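Local atomic coordinates of restriction endonuclease (Mycobacterium sp., PDB entry 4F0Q), a protein that probably recognises methylated cytosine in DNA and cleaves the DNA near that site as a tetrameric, magnesium-containing restriction endonuclease. Residues I87-W92 and W101-D106; I183-E188 and G258-V263; K291-D294 and H298-E301; V307-F312 and A317-G322; G337-G342 and T348-L353. All coordinates share one frame; numbering follows the deposited sequence.

Interaction 1. Residues I87-W92 and W101-D106; sequences IRSSPW and WHDEFD
S89 closes strand 85-89 and D103 and F105 face it from a chain running into strand 104-106, with no direct backbone hydrogen bond between the two segments. Both belong to the N-terminal half of the protein, whose sequence family falls in the PUA clan, and both strands are part of its large mixed sheet. S89 OG donates to D103 OD2 over a very short 2.5 Å. OG lies anti to the backbone N of S89 (chi1 -176°), and this swings it across to the carboxylate. The same hydroxyl sits at the edge of the F105 ring, close to its plane, 3.4 Å from CE1. Beyond S89, water takes over: one molecule accepts from S90 N and lies 2.9 Å from D103 OD2, to which it can donate, while a second donates to S90 O and is held only weakly by D103 N. The other carboxylate oxygen, D103 OD1, is claimed by the backbone N of F115.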
# COMPACT_ATOMS: atom_id res chain seq x y z
N ILE A 87 -22.41 -27.42 6.72
CA ILE A 87 -22.39 -27.06 5.31
C ILE A 87 -21.59 -28.05 4.47
O ILE A 87 -20.44 -28.35 4.77
CB ILE A 87 -21.83 -25.63 5.11
CG1 ILE A 87 -22.84 -24.59 5.60
CG2 ILE A 87 -21.50 -25.38 3.65
CD1 ILE A 87 -22.33 -23.17 5.55
N ARG A 88 -22.23 -28.57 3.42
CA ARG A 88 -21.58 -29.50 2.51
C ARG A 88 -21.41 -28.86 1.14
O ARG A 88 -22.38 -28.67 0.41
CB ARG A 88 -22.39 -30.79 2.40
CG ARG A 88 -21.85 -31.79 1.39
CD ARG A 88 -22.67 -33.07 1.41
NE ARG A 88 -22.30 -33.97 0.32
CZ ARG A 88 -22.86 -35.16 0.13
NH1 ARG A 88 -23.80 -35.60 0.95
NH2 ARG A 88 -22.47 -35.92 -0.89
N SER A 89 -20.17 -28.54 0.80
CA SER A 89 -19.88 -27.87 -0.47
C SER A 89 -19.45 -28.88 -1.53
O SER A 89 -18.82 -29.89 -1.22
CB SER A 89 -18.80 -26.81 -0.28
OG SER A 89 -18.57 -26.09 -1.47
N SER A 90 -19.79 -28.59 -2.78
CA SER A 90 -19.44 -29.45 -3.90
C SER A 90 -19.59 -28.68 -5.20
O SER A 90 -20.48 -27.83 -5.32
CB SER A 90 -20.34 -30.69 -3.91
OG SER A 90 -21.70 -30.33 -4.06
N PRO A 91 -18.73 -28.97 -6.19
CA PRO A 91 -17.65 -29.96 -6.09
C PRO A 91 -16.26 -29.36 -5.90
O PRO A 91 -15.33 -30.10 -5.60
CB PRO A 91 -17.71 -30.64 -7.46
CG PRO A 91 -18.11 -29.53 -8.39
CD PRO A 91 -18.98 -28.57 -7.59
N TRP A 92 -16.14 -28.04 -6.09
CA TRP A 92 -14.85 -27.35 -6.23
C TRP A 92 -14.15 -27.75 -7.53
O TRP A 92 -13.69 -26.90 -8.29
CB TRP A 92 -13.94 -27.57 -5.01
N TRP A 101 -19.72 -18.46 -9.76
CA TRP A 101 -20.05 -18.23 -8.36
C TRP A 101 -19.99 -19.52 -7.55
O TRP A 101 -20.89 -19.82 -6.77
CB TRP A 101 -21.43 -17.58 -8.24
CG TRP A 101 -21.48 -16.20 -8.80
CD1 TRP A 101 -21.23 -15.03 -8.13
CD2 TRP A 101 -21.78 -15.83 -10.15
NE1 TRP A 101 -21.37 -13.96 -8.98
CE2 TRP A 101 -21.71 -14.42 -10.23
CE3 TRP A 101 -22.11 -16.55 -11.30
CZ2 TRP A 101 -21.95 -13.73 -11.41
CZ3 TRP A 101 -22.35 -15.85 -12.47
CH2 TRP A 101 -22.27 -14.46 -12.52
N HIS A 102 -18.91 -20.28 -7.74
CA HIS A 102 -18.68 -21.49 -6.97
C HIS A 102 -18.03 -21.13 -5.65
O HIS A 102 -17.45 -20.05 -5.51
CB HIS A 102 -17.78 -22.45 -7.75
CG HIS A 102 -16.42 -21.91 -8.03
ND1 HIS A 102 -16.13 -21.15 -9.14
CD2 HIS A 102 -15.26 -22.02 -7.33
CE1 HIS A 102 -14.85 -20.82 -9.12
NE2 HIS A 102 -14.30 -21.33 -8.04
N ASP A 103 -18.12 -22.02 -4.67
CA ASP A 103 -17.52 -21.79 -3.36
C ASP A 103 -16.00 -21.73 -3.46
O ASP A 103 -15.38 -22.59 -4.09
CB ASP A 103 -17.94 -22.88 -2.37
CG ASP A 103 -19.45 -22.97 -2.22
OD1 ASP A 103 -20.14 -21.96 -2.46
OD2 ASP A 103 -19.94 -24.06 -1.86
N GLU A 104 -15.41 -20.72 -2.84
CA GLU A 104 -13.96 -20.56 -2.87
C GLU A 104 -13.35 -20.92 -1.52
O GLU A 104 -13.58 -20.25 -0.52
CB GLU A 104 -13.58 -19.14 -3.27
N PHE A 105 -12.56 -21.99 -1.50
CA PHE A 105 -11.92 -22.45 -0.27
C PHE A 105 -10.46 -22.03 -0.19
O PHE A 105 -9.64 -22.42 -1.03
CB PHE A 105 -12.04 -23.97 -0.14
CG PHE A 105 -13.37 -24.43 0.36
CD1 PHE A 105 -14.44 -24.58 -0.51
CD2 PHE A 105 -13.56 -24.72 1.70
CE1 PHE A 105 -15.67 -25.01 -0.05
CE2 PHE A 105 -14.79 -25.15 2.17
CZ PHE A 105 -15.85 -25.30 1.29
N ASP A 106 -10.14 -21.23 0.82
CA ASP A 106 -8.76 -20.85 1.09
C ASP A 106 -8.44 -21.14 2.55
O ASP A 106 -8.35 -20.23 3.38
CB ASP A 106 -8.55 -19.36 0.79
CG ASP A 106 -7.10 -18.94 0.95
OD1 ASP A 106 -6.21 -19.80 0.78
OD2 ASP A 106 -6.86 -17.75 1.24
O HOH W 1 -19.35 -25.13 -5.14
O HOH W 2 -21.19 -26.15 -3.40

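Interaction 2. Residues I183-E188 and G258-V263; sequences IIERLE and GIRRRV
The ionic part joins E185 and R260, two side chains that cross at about a right angle. R260 NH1 does most of the work. It sends a fairly straight bond to E185 OE2 (3.0 Å, 164° at the hydrogen) and stands closer still, 2.7 Å, to E185 OE1, but there the hydrogen points poorly and the bond is weak. A further weak bond runs from R260 NH2 to E185 OE2 at 3.4 Å. The carboxylate meets the guanidinium at its edge, near the guanidinium plane, yet the two planes are turned 37° apart, and NH1 comes to OE2 from above the carboxylate plane. E185 reaches this far because its chain is extended, with CG anti to the backbone N (chi1 -177°). OE2 has another cationic partner, R313 of the second subunit, so the pair borders a subunit interface.

Strand 175-193 carries a classic beta bulge here, E185 and R186 both facing D207 on the neighbouring strand 200-210. R186 forms a salt bridge with D207.

Apolar contact is confined to the tips of two isoleucines: I183 CD1 touches I259 CD1 at 3.7 Å, the side chains again crossing at about a right angle. W248, from helix 243-251, packs against both. The backbones themselves stay well apart, the closest CA atoms being those of I183 and R260 at 9.3 Å.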
# COMPACT_ATOMS: atom_id res chain seq x y z
N ILE A 183 -16.83 -18.59 11.30
CA ILE A 183 -17.66 -17.47 11.72
C ILE A 183 -18.09 -16.69 10.49
O ILE A 183 -17.28 -16.45 9.60
CB ILE A 183 -16.89 -16.52 12.65
CG1 ILE A 183 -16.25 -17.28 13.81
CG2 ILE A 183 -17.80 -15.42 13.17
CD1 ILE A 183 -15.47 -16.40 14.76
N ILE A 184 -19.36 -16.31 10.43
CA ILE A 184 -19.82 -15.45 9.35
C ILE A 184 -19.23 -14.06 9.52
O ILE A 184 -19.73 -13.24 10.30
CB ILE A 184 -21.36 -15.36 9.31
CG1 ILE A 184 -21.97 -16.75 9.12
CG2 ILE A 184 -21.81 -14.43 8.19
CD1 ILE A 184 -23.48 -16.74 9.00
N GLU A 185 -18.15 -13.80 8.79
CA GLU A 185 -17.48 -12.51 8.87
C GLU A 185 -18.24 -11.45 8.08
O GLU A 185 -18.34 -10.30 8.50
CB GLU A 185 -16.04 -12.60 8.36
CG GLU A 185 -15.26 -11.31 8.49
CD GLU A 185 -13.85 -11.42 7.95
OE1 GLU A 185 -13.60 -12.32 7.12
OE2 GLU A 185 -12.99 -10.60 8.35
N ARG A 186 -18.78 -11.85 6.93
CA ARG A 186 -19.58 -10.92 6.14
C ARG A 186 -20.71 -11.64 5.39
O ARG A 186 -20.57 -12.80 5.01
CB ARG A 186 -18.69 -10.14 5.16
CG ARG A 186 -19.37 -8.93 4.54
CD ARG A 186 -18.36 -8.02 3.84
NE ARG A 186 -17.72 -8.68 2.71
CZ ARG A 186 -16.91 -8.07 1.85
NH1 ARG A 186 -16.64 -6.78 2.00
NH2 ARG A 186 -16.36 -8.74 0.85
N LEU A 187 -21.82 -10.95 5.20
CA LEU A 187 -22.94 -11.49 4.43
C LEU A 187 -23.51 -10.38 3.56
O LEU A 187 -24.04 -9.39 4.06
CB LEU A 187 -24.02 -12.05 5.37
CG LEU A 187 -25.13 -12.91 4.74
CD1 LEU A 187 -25.63 -13.94 5.74
CD2 LEU A 187 -26.30 -12.05 4.25
N GLU A 188 -23.41 -10.55 2.25
CA GLU A 188 -23.84 -9.51 1.32
C GLU A 188 -24.73 -10.02 0.19
O GLU A 188 -24.81 -11.22 -0.07
CB GLU A 188 -22.62 -8.79 0.74
CG GLU A 188 -21.54 -9.71 0.20
CD GLU A 188 -20.25 -8.97 -0.10
OE1 GLU A 188 -19.22 -9.65 -0.31
OE2 GLU A 188 -20.26 -7.73 -0.12
N GLY A 258 -7.82 -11.81 14.28
CA GLY A 258 -6.71 -12.50 14.89
C GLY A 258 -6.96 -13.96 15.24
O GLY A 258 -6.13 -14.59 15.88
N ILE A 259 -8.11 -14.49 14.82
CA ILE A 259 -8.47 -15.86 15.16
C ILE A 259 -8.63 -16.76 13.94
O ILE A 259 -9.07 -17.91 14.06
CB ILE A 259 -9.76 -15.92 16.00
CG1 ILE A 259 -10.93 -15.31 15.23
CG2 ILE A 259 -9.56 -15.21 17.34
CD1 ILE A 259 -12.22 -15.25 16.02
N ARG A 260 -8.28 -16.25 12.77
CA ARG A 260 -8.39 -17.03 11.54
C ARG A 260 -7.32 -18.12 11.47
O ARG A 260 -6.19 -17.91 11.90
CB ARG A 260 -8.28 -16.12 10.31
CG ARG A 260 -9.57 -16.01 9.51
CD ARG A 260 -9.37 -15.15 8.28
NE ARG A 260 -9.12 -13.75 8.62
CZ ARG A 260 -10.06 -12.81 8.63
NH1 ARG A 260 -11.31 -13.11 8.31
NH2 ARG A 260 -9.75 -11.56 8.95
N ARG A 261 -7.69 -19.27 10.93
CA ARG A 261 -6.76 -20.38 10.76
C ARG A 261 -5.65 -20.02 9.77
O ARG A 261 -5.91 -19.43 8.72
CB ARG A 261 -7.50 -21.64 10.28
CG ARG A 261 -6.60 -22.85 10.06
CD ARG A 261 -7.41 -24.06 9.62
NE ARG A 261 -6.57 -25.25 9.46
CZ ARG A 261 -6.05 -25.64 8.31
NH1 ARG A 261 -6.27 -24.95 7.20
NH2 ARG A 261 -5.30 -26.74 8.26
N ARG A 262 -4.42 -20.37 10.12
CA ARG A 262 -3.27 -20.05 9.29
C ARG A 262 -2.39 -21.27 9.06
O ARG A 262 -2.03 -21.97 10.01
CB ARG A 262 -2.45 -18.93 9.93
CG ARG A 262 -1.25 -18.48 9.12
CD ARG A 262 -1.67 -17.85 7.81
NE ARG A 262 -0.56 -17.14 7.17
CZ ARG A 262 0.29 -17.69 6.32
NH1 ARG A 262 0.17 -18.97 5.99
NH2 ARG A 262 1.27 -16.96 5.80
N VAL A 263 -2.04 -21.52 7.80
CA VAL A 263 -1.13 -22.60 7.46
C VAL A 263 0.09 -22.05 6.74
O VAL A 263 -0.03 -21.48 5.66
CB VAL A 263 -1.80 -23.67 6.57
CG1 VAL A 263 -0.78 -24.70 6.13
CG2 VAL A 263 -2.95 -24.33 7.32

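Interaction 3. Residues K291-D294 and H298-E301; sequences KFYD and HAFE
Y293 fills the angle where helix 281-292 gives way to helix 297-314, and it packs on A299 and F300. Its CB starts the contact, 3.7 Å from F300 CB. CG follows, equally close to F300 CD1 and near the plane of the F300 ring, so that it meets that ring at an edge. On one side of the tyrosine ring CD1 slants over the backbone of the second helix, 3.4 Å from F300 N; CE1 goes on to the preceding residue and lies 3.6 Å from A299 CB, which sits at the edge of the tyrosine ring in its plane. Across the ring, Y293 CD2 is 3.9 Å from F300 CD1. At the tip, OH is hydrogen-bonded to T437 OG1 of helix 430-440, which satisfies the buried hydroxyl.

The rings of Y293 and F300 are set obliquely, centroids 5.6 Å apart and planes at 58°. F300 turns its ring this way with CG anti to the backbone N (chi1 -179°). F292 CD2 lies over the centre of one face of the Y293 ring. F300 has its side chain about 7 Å from the bound magnesium ion, whose site comprises D334, Q355 and A356; the contact thus packs a helix-helix junction close to the metal site of a PD-(D/E)XK nuclease domain.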
# COMPACT_ATOMS: atom_id res chain seq x y z
N LYS A 291 -5.46 -15.80 -28.04
CA LYS A 291 -5.59 -15.75 -29.49
C LYS A 291 -6.16 -14.42 -29.97
O LYS A 291 -5.83 -13.96 -31.06
CB LYS A 291 -6.46 -16.91 -29.99
CG LYS A 291 -5.84 -18.28 -29.80
CD LYS A 291 -6.82 -19.39 -30.15
CE LYS A 291 -6.23 -20.76 -29.87
NZ LYS A 291 -7.20 -21.85 -30.14
N PHE A 292 -7.00 -13.80 -29.14
CA PHE A 292 -7.60 -12.52 -29.49
C PHE A 292 -6.62 -11.37 -29.30
O PHE A 292 -6.41 -10.56 -30.21
CB PHE A 292 -8.86 -12.27 -28.66
CG PHE A 292 -9.61 -11.04 -29.05
CD1 PHE A 292 -10.46 -11.05 -30.15
CD2 PHE A 292 -9.48 -9.86 -28.33
CE1 PHE A 292 -11.16 -9.91 -30.51
CE2 PHE A 292 -10.18 -8.73 -28.69
CZ PHE A 292 -11.02 -8.75 -29.78
N TYR A 293 -6.00 -11.31 -28.12
CA TYR A 293 -5.11 -10.21 -27.78
C TYR A 293 -3.66 -10.48 -28.14
O TYR A 293 -2.76 -9.81 -27.64
CB TYR A 293 -5.22 -9.88 -26.29
CG TYR A 293 -6.56 -9.31 -25.89
CD1 TYR A 293 -6.88 -7.99 -26.16
CD2 TYR A 293 -7.50 -10.09 -25.23
CE1 TYR A 293 -8.11 -7.46 -25.80
CE2 TYR A 293 -8.72 -9.57 -24.86
CZ TYR A 293 -9.02 -8.25 -25.14
OH TYR A 293 -10.24 -7.74 -24.77
N ASP A 294 -3.43 -11.46 -29.01
CA ASP A 294 -2.08 -11.77 -29.46
C ASP A 294 -1.54 -10.62 -30.31
O ASP A 294 -0.35 -10.33 -30.29
CB ASP A 294 -2.08 -13.07 -30.27
CG ASP A 294 -0.68 -13.57 -30.56
OD1 ASP A 294 0.24 -13.23 -29.78
OD2 ASP A 294 -0.49 -14.30 -31.55
N HIS A 298 -2.72 -2.98 -26.52
CA HIS A 298 -3.30 -1.95 -25.66
C HIS A 298 -4.76 -2.23 -25.30
O HIS A 298 -5.24 -1.78 -24.25
CB HIS A 298 -3.13 -0.57 -26.30
CG HIS A 298 -1.71 -0.25 -26.66
ND1 HIS A 298 -0.83 0.32 -25.77
CD2 HIS A 298 -1.02 -0.44 -27.81
CE1 HIS A 298 0.34 0.48 -26.36
NE2 HIS A 298 0.25 0.03 -27.60
N ALA A 299 -5.45 -2.97 -26.15
CA ALA A 299 -6.79 -3.44 -25.82
C ALA A 299 -6.68 -4.41 -24.65
O ALA A 299 -7.51 -4.41 -23.74
CB ALA A 299 -7.43 -4.11 -27.02
N PHE A 300 -5.63 -5.23 -24.69
CA PHE A 300 -5.33 -6.14 -23.59
C PHE A 300 -4.91 -5.35 -22.36
O PHE A 300 -5.11 -5.80 -21.24
CB PHE A 300 -4.24 -7.13 -23.98
CG PHE A 300 -3.90 -8.11 -22.89
CD1 PHE A 300 -4.73 -9.19 -22.63
CD2 PHE A 300 -2.76 -7.95 -22.13
CE1 PHE A 300 -4.43 -10.09 -21.62
CE2 PHE A 300 -2.45 -8.84 -21.12
CZ PHE A 300 -3.28 -9.91 -20.87
N GLU A 301 -4.32 -4.17 -22.58
CA GLU A 301 -3.99 -3.29 -21.46
C GLU A 301 -5.26 -2.77 -20.78
O GLU A 301 -5.34 -2.73 -19.55
CB GLU A 301 -3.11 -2.13 -21.93
CG GLU A 301 -1.72 -2.55 -22.39
CD GLU A 301 -0.89 -1.39 -22.91
OE1 GLU A 301 -1.45 -0.30 -23.10
OE2 GLU A 301 0.33 -1.58 -23.12

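Interaction 4. Residues V307-F312 and A317-G322; sequences VAAEVF and ARYKEG
F312 and A317 bring the backbones of helix 297-314 and the chain entering strand 319-324 together, with CA atoms 5.5 Å apart and a single weak hydrogen bond from A317 N to F312 O at 3.2 Å. The methyl group of A317 presses close to the same carbonyl oxygen.

Y319 carries most of the side-chain contact. One face of its ring receives the helix: A309 CA stands 4.0 Å from the ring centroid, 20° off the normal, in a CH-pi contact, and A309 CB lies 3.6 Å from Y319 CD1. On the same side of the ring plane, but out beyond the CD2-CE2 bond, comes F312, whose CD2 meets Y319 CE2 obliquely at 3.6 Å. The two rings are almost parallel, planes at 7°, but slid so far that they barely overlap, with centroids 5.4 Å apart. Y319 lays its ring along the helix because CG is anti to its backbone N (chi1 -169°).

Other parts of the domain enclose F312, including I382 on strand 381-387 and V407 on strand 406-409. E321 forms a salt bridge with R247 of the second subunit. A helix packed on the sheet and leading by a short turn into the strand that is outermost in the sheet within this chain is the opening alpha-beta unit of the PD-(D/E)XK nuclease core.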
# COMPACT_ATOMS: atom_id res chain seq x y z
N VAL A 307 -9.82 -5.85 -15.30
CA VAL A 307 -9.63 -7.08 -14.54
C VAL A 307 -8.95 -6.79 -13.21
O VAL A 307 -9.32 -7.34 -12.18
CB VAL A 307 -8.81 -8.12 -15.33
CG1 VAL A 307 -8.33 -9.24 -14.42
CG2 VAL A 307 -9.63 -8.68 -16.48
N ALA A 308 -7.96 -5.90 -13.23
CA ALA A 308 -7.27 -5.49 -12.01
C ALA A 308 -8.26 -4.81 -11.07
O ALA A 308 -8.29 -5.11 -9.87
CB ALA A 308 -6.12 -4.55 -12.34
N ALA A 309 -9.07 -3.91 -11.62
CA ALA A 309 -10.10 -3.24 -10.83
C ALA A 309 -11.04 -4.24 -10.17
O ALA A 309 -11.36 -4.12 -8.98
CB ALA A 309 -10.89 -2.28 -11.72
N GLU A 310 -11.46 -5.25 -10.93
CA GLU A 310 -12.35 -6.28 -10.41
C GLU A 310 -11.70 -7.10 -9.29
O GLU A 310 -12.31 -7.34 -8.25
CB GLU A 310 -12.81 -7.21 -11.55
CG GLU A 310 -13.77 -8.30 -11.11
CD GLU A 310 -15.11 -7.76 -10.66
OE1 GLU A 310 -15.50 -6.66 -11.11
OE2 GLU A 310 -15.79 -8.43 -9.85
N VAL A 311 -10.46 -7.51 -9.52
CA VAL A 311 -9.70 -8.29 -8.55
C VAL A 311 -9.53 -7.51 -7.25
O VAL A 311 -9.67 -8.07 -6.16
CB VAL A 311 -8.32 -8.69 -9.10
CG1 VAL A 311 -7.43 -9.25 -8.00
CG2 VAL A 311 -8.47 -9.71 -10.22
N PHE A 312 -9.24 -6.22 -7.36
CA PHE A 312 -9.11 -5.38 -6.18
C PHE A 312 -10.44 -5.18 -5.45
O PHE A 312 -10.47 -5.25 -4.22
CB PHE A 312 -8.47 -4.03 -6.52
CG PHE A 312 -6.98 -4.10 -6.68
CD1 PHE A 312 -6.17 -4.46 -5.61
CD2 PHE A 312 -6.38 -3.80 -7.89
CE1 PHE A 312 -4.80 -4.52 -5.74
CE2 PHE A 312 -5.00 -3.86 -8.03
CZ PHE A 312 -4.21 -4.22 -6.96
N ALA A 317 -11.45 -3.87 -1.47
CA ALA A 317 -10.67 -2.66 -1.71
C ALA A 317 -11.39 -1.72 -2.66
O ALA A 317 -11.82 -2.12 -3.74
CB ALA A 317 -9.29 -3.02 -2.27
N ARG A 318 -11.53 -0.46 -2.25
CA ARG A 318 -12.20 0.54 -3.07
C ARG A 318 -11.28 1.09 -4.15
O ARG A 318 -10.46 1.97 -3.89
CB ARG A 318 -12.79 1.65 -2.21
CG ARG A 318 -13.80 1.15 -1.18
CD ARG A 318 -14.55 2.28 -0.52
NE ARG A 318 -15.08 3.25 -1.48
CZ ARG A 318 -16.24 3.14 -2.11
NH1 ARG A 318 -17.03 2.09 -1.88
NH2 ARG A 318 -16.62 4.07 -2.97
N TYR A 319 -11.42 0.56 -5.36
CA TYR A 319 -10.54 0.90 -6.46
C TYR A 319 -11.12 2.04 -7.30
O TYR A 319 -12.32 2.09 -7.55
CB TYR A 319 -10.29 -0.34 -7.32
CG TYR A 319 -9.19 -0.20 -8.34
CD1 TYR A 319 -9.46 0.27 -9.62
CD2 TYR A 319 -7.88 -0.56 -8.04
CE1 TYR A 319 -8.46 0.39 -10.56
CE2 TYR A 319 -6.88 -0.44 -8.97
CZ TYR A 319 -7.17 0.03 -10.23
OH TYR A 319 -6.17 0.15 -11.17
N LYS A 320 -10.25 2.95 -7.73
CA LYS A 320 -10.67 4.04 -8.60
C LYS A 320 -10.00 3.92 -9.96
O LYS A 320 -8.77 3.81 -10.05
CB LYS A 320 -10.34 5.40 -7.96
CG LYS A 320 -10.97 5.60 -6.59
CD LYS A 320 -12.48 5.47 -6.64
CE LYS A 320 -13.09 5.54 -5.25
NZ LYS A 320 -12.76 6.83 -4.56
N GLU A 321 -10.81 3.94 -11.01
CA GLU A 321 -10.32 3.82 -12.38
C GLU A 321 -9.50 5.04 -12.79
O GLU A 321 -9.97 6.17 -12.71
CB GLU A 321 -11.48 3.61 -13.34
CG GLU A 321 -11.11 3.70 -14.81
CD GLU A 321 -12.30 3.51 -15.73
OE1 GLU A 321 -12.28 4.06 -16.85
OE2 GLU A 321 -13.24 2.79 -15.34
N GLY A 322 -8.26 4.80 -13.23
CA GLY A 322 -7.38 5.87 -13.65
C GLY A 322 -7.33 6.03 -15.15
O GLY A 322 -8.25 6.60 -15.75

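Interaction 5. Residues G337-G342 and T348-L353; sequences GRIDMG and TPVVVL
R338 and P349 lie side by side on one face of a beta hairpin made by strands 335-342 and 347-357, both pointing the same way. P349 CB packs on R338 CD at 3.7 Å and stands oblique to the guanidinium. D340 shares this face; its OD1 lies well out of the guanidinium plane, so R338 NE and OD1 attract by charge alone, while OD2 has its salt bridge with K320.

The strands are antiparallel, their short axes at 149°. Three hydrogen-bonded pairs, G337 with V352, I339 with V350 and M341 with T348, each contribute two backbone bonds. V350 N to I339 O is the straightest, 179° at the hydrogen, and runs nearly along the C=O axis. V352 N instead reaches G337 O from well above the carbonyl plane. Between the ladder rungs, R338 CA makes a CH...O contact with V350 O.

The other face carries I339, M341, T348, V350 and V352, and there F312 of helix 297-314 packs on I339 and V352. V352 CG2 meets I339 CG1 at 3.7 Å. V350 CG2, set between its backbone N and carbonyl carbon, is 3.6 Å from I339 CB and only 3.1 Å from I339 O, a tight fit. M341 crosses V350 at about a right angle and rests SD on V350 CG2 at 3.6 Å.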
# COMPACT_ATOMS: atom_id res chain seq x y z
N GLY A 337 -4.13 3.23 -11.70
CA GLY A 337 -5.36 3.25 -10.93
C GLY A 337 -5.08 3.77 -9.52
O GLY A 337 -3.99 4.25 -9.24
N ARG A 338 -6.07 3.66 -8.64
CA ARG A 338 -5.91 4.14 -7.27
C ARG A 338 -6.80 3.41 -6.29
O ARG A 338 -7.97 3.13 -6.58
CB ARG A 338 -6.19 5.65 -7.20
CG ARG A 338 -5.87 6.28 -5.86
CD ARG A 338 -6.37 7.71 -5.78
NE ARG A 338 -7.83 7.77 -5.73
CZ ARG A 338 -8.53 8.89 -5.59
NH1 ARG A 338 -7.90 10.05 -5.48
NH2 ARG A 338 -9.85 8.85 -5.56
N ILE A 339 -6.26 3.10 -5.11
CA ILE A 339 -7.05 2.48 -4.06
C ILE A 339 -7.11 3.39 -2.84
O ILE A 339 -6.09 3.92 -2.41
CB ILE A 339 -6.46 1.12 -3.63
CG1 ILE A 339 -6.40 0.16 -4.83
CG2 ILE A 339 -7.28 0.50 -2.51
CD1 ILE A 339 -5.81 -1.18 -4.49
N ASP A 340 -8.31 3.59 -2.29
CA ASP A 340 -8.46 4.38 -1.08
C ASP A 340 -8.40 3.47 0.14
O ASP A 340 -9.40 2.85 0.51
CB ASP A 340 -9.77 5.17 -1.11
CG ASP A 340 -9.79 6.21 -2.21
OD1 ASP A 340 -8.71 6.68 -2.61
OD2 ASP A 340 -10.90 6.56 -2.67
N MET A 341 -7.23 3.39 0.76
CA MET A 341 -7.03 2.51 1.91
C MET A 341 -7.48 3.17 3.21
O MET A 341 -7.01 4.24 3.58
CB MET A 341 -5.57 2.07 2.01
CG MET A 341 -5.13 1.16 0.88
SD MET A 341 -3.44 0.56 1.05
CE MET A 341 -3.55 -0.38 2.57
N GLY A 342 -8.40 2.50 3.91
CA GLY A 342 -8.98 3.03 5.13
C GLY A 342 -10.49 2.96 5.09
O GLY A 342 -11.06 1.98 4.59
N THR A 348 -6.32 7.00 2.98
CA THR A 348 -5.20 7.54 2.22
C THR A 348 -5.17 6.90 0.83
O THR A 348 -5.49 5.72 0.67
CB THR A 348 -3.85 7.36 2.95
OG1 THR A 348 -2.85 8.20 2.35
CG2 THR A 348 -3.38 5.91 2.91
N PRO A 349 -4.82 7.69 -0.20
CA PRO A 349 -4.77 7.19 -1.57
C PRO A 349 -3.45 6.49 -1.89
O PRO A 349 -2.38 7.08 -1.73
CB PRO A 349 -4.93 8.45 -2.41
CG PRO A 349 -4.35 9.53 -1.56
CD PRO A 349 -4.65 9.16 -0.14
N VAL A 350 -3.53 5.25 -2.35
CA VAL A 350 -2.36 4.53 -2.83
C VAL A 350 -2.44 4.33 -4.34
O VAL A 350 -3.44 3.84 -4.86
CB VAL A 350 -2.14 3.19 -2.09
CG1 VAL A 350 -1.72 3.43 -0.65
CG2 VAL A 350 -3.39 2.33 -2.14
N VAL A 351 -1.38 4.73 -5.03
CA VAL A 351 -1.34 4.68 -6.49
C VAL A 351 -1.03 3.27 -6.99
O VAL A 351 -0.10 2.62 -6.51
CB VAL A 351 -0.31 5.67 -7.05
CG1 VAL A 351 -0.34 5.67 -8.57
CG2 VAL A 351 -0.57 7.07 -6.51
N VAL A 352 -1.82 2.81 -7.95
CA VAL A 352 -1.65 1.48 -8.52
C VAL A 352 -1.03 1.56 -9.91
O VAL A 352 -1.59 2.15 -10.82
CB VAL A 352 -2.99 0.73 -8.61
CG1 VAL A 352 -2.79 -0.65 -9.21
CG2 VAL A 352 -3.64 0.64 -7.24
N LEU A 353 0.15 0.95 -10.05
CA LEU A 353 0.81 0.87 -11.34
C LEU A 353 0.54 -0.48 -11.98
O LEU A 353 0.84 -1.53 -11.39
CB LEU A 353 2.32 1.10 -11.19
CG LEU A 353 2.82 2.55 -11.26
CD1 LEU A 353 2.19 3.42 -10.19
CD2 LEU A 353 4.34 2.59 -11.15

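How the interactions relate
The five contacts follow one another along the chain. Interactions 1 and 2 both reach the large mixed sheet of the N-terminal part, with centres about 15 Å apart; interactions 3, 4 and 5 belong to the nuclease part. There, interactions 3 and 4 use the same helix, 297-314, about 19 Å apart between centres. Interactions 4 and 5 touch directly: strands 319-324 and 335-342 are sheet neighbours, and Y319 OH packs on G337 CA at 3.2 Å. One helix therefore runs from the vicinity of the metal to the edge of the five-stranded sheet. Interactions 2, 4 and 5 also meet the second subunit, tying both parts of the chain into the tetramer.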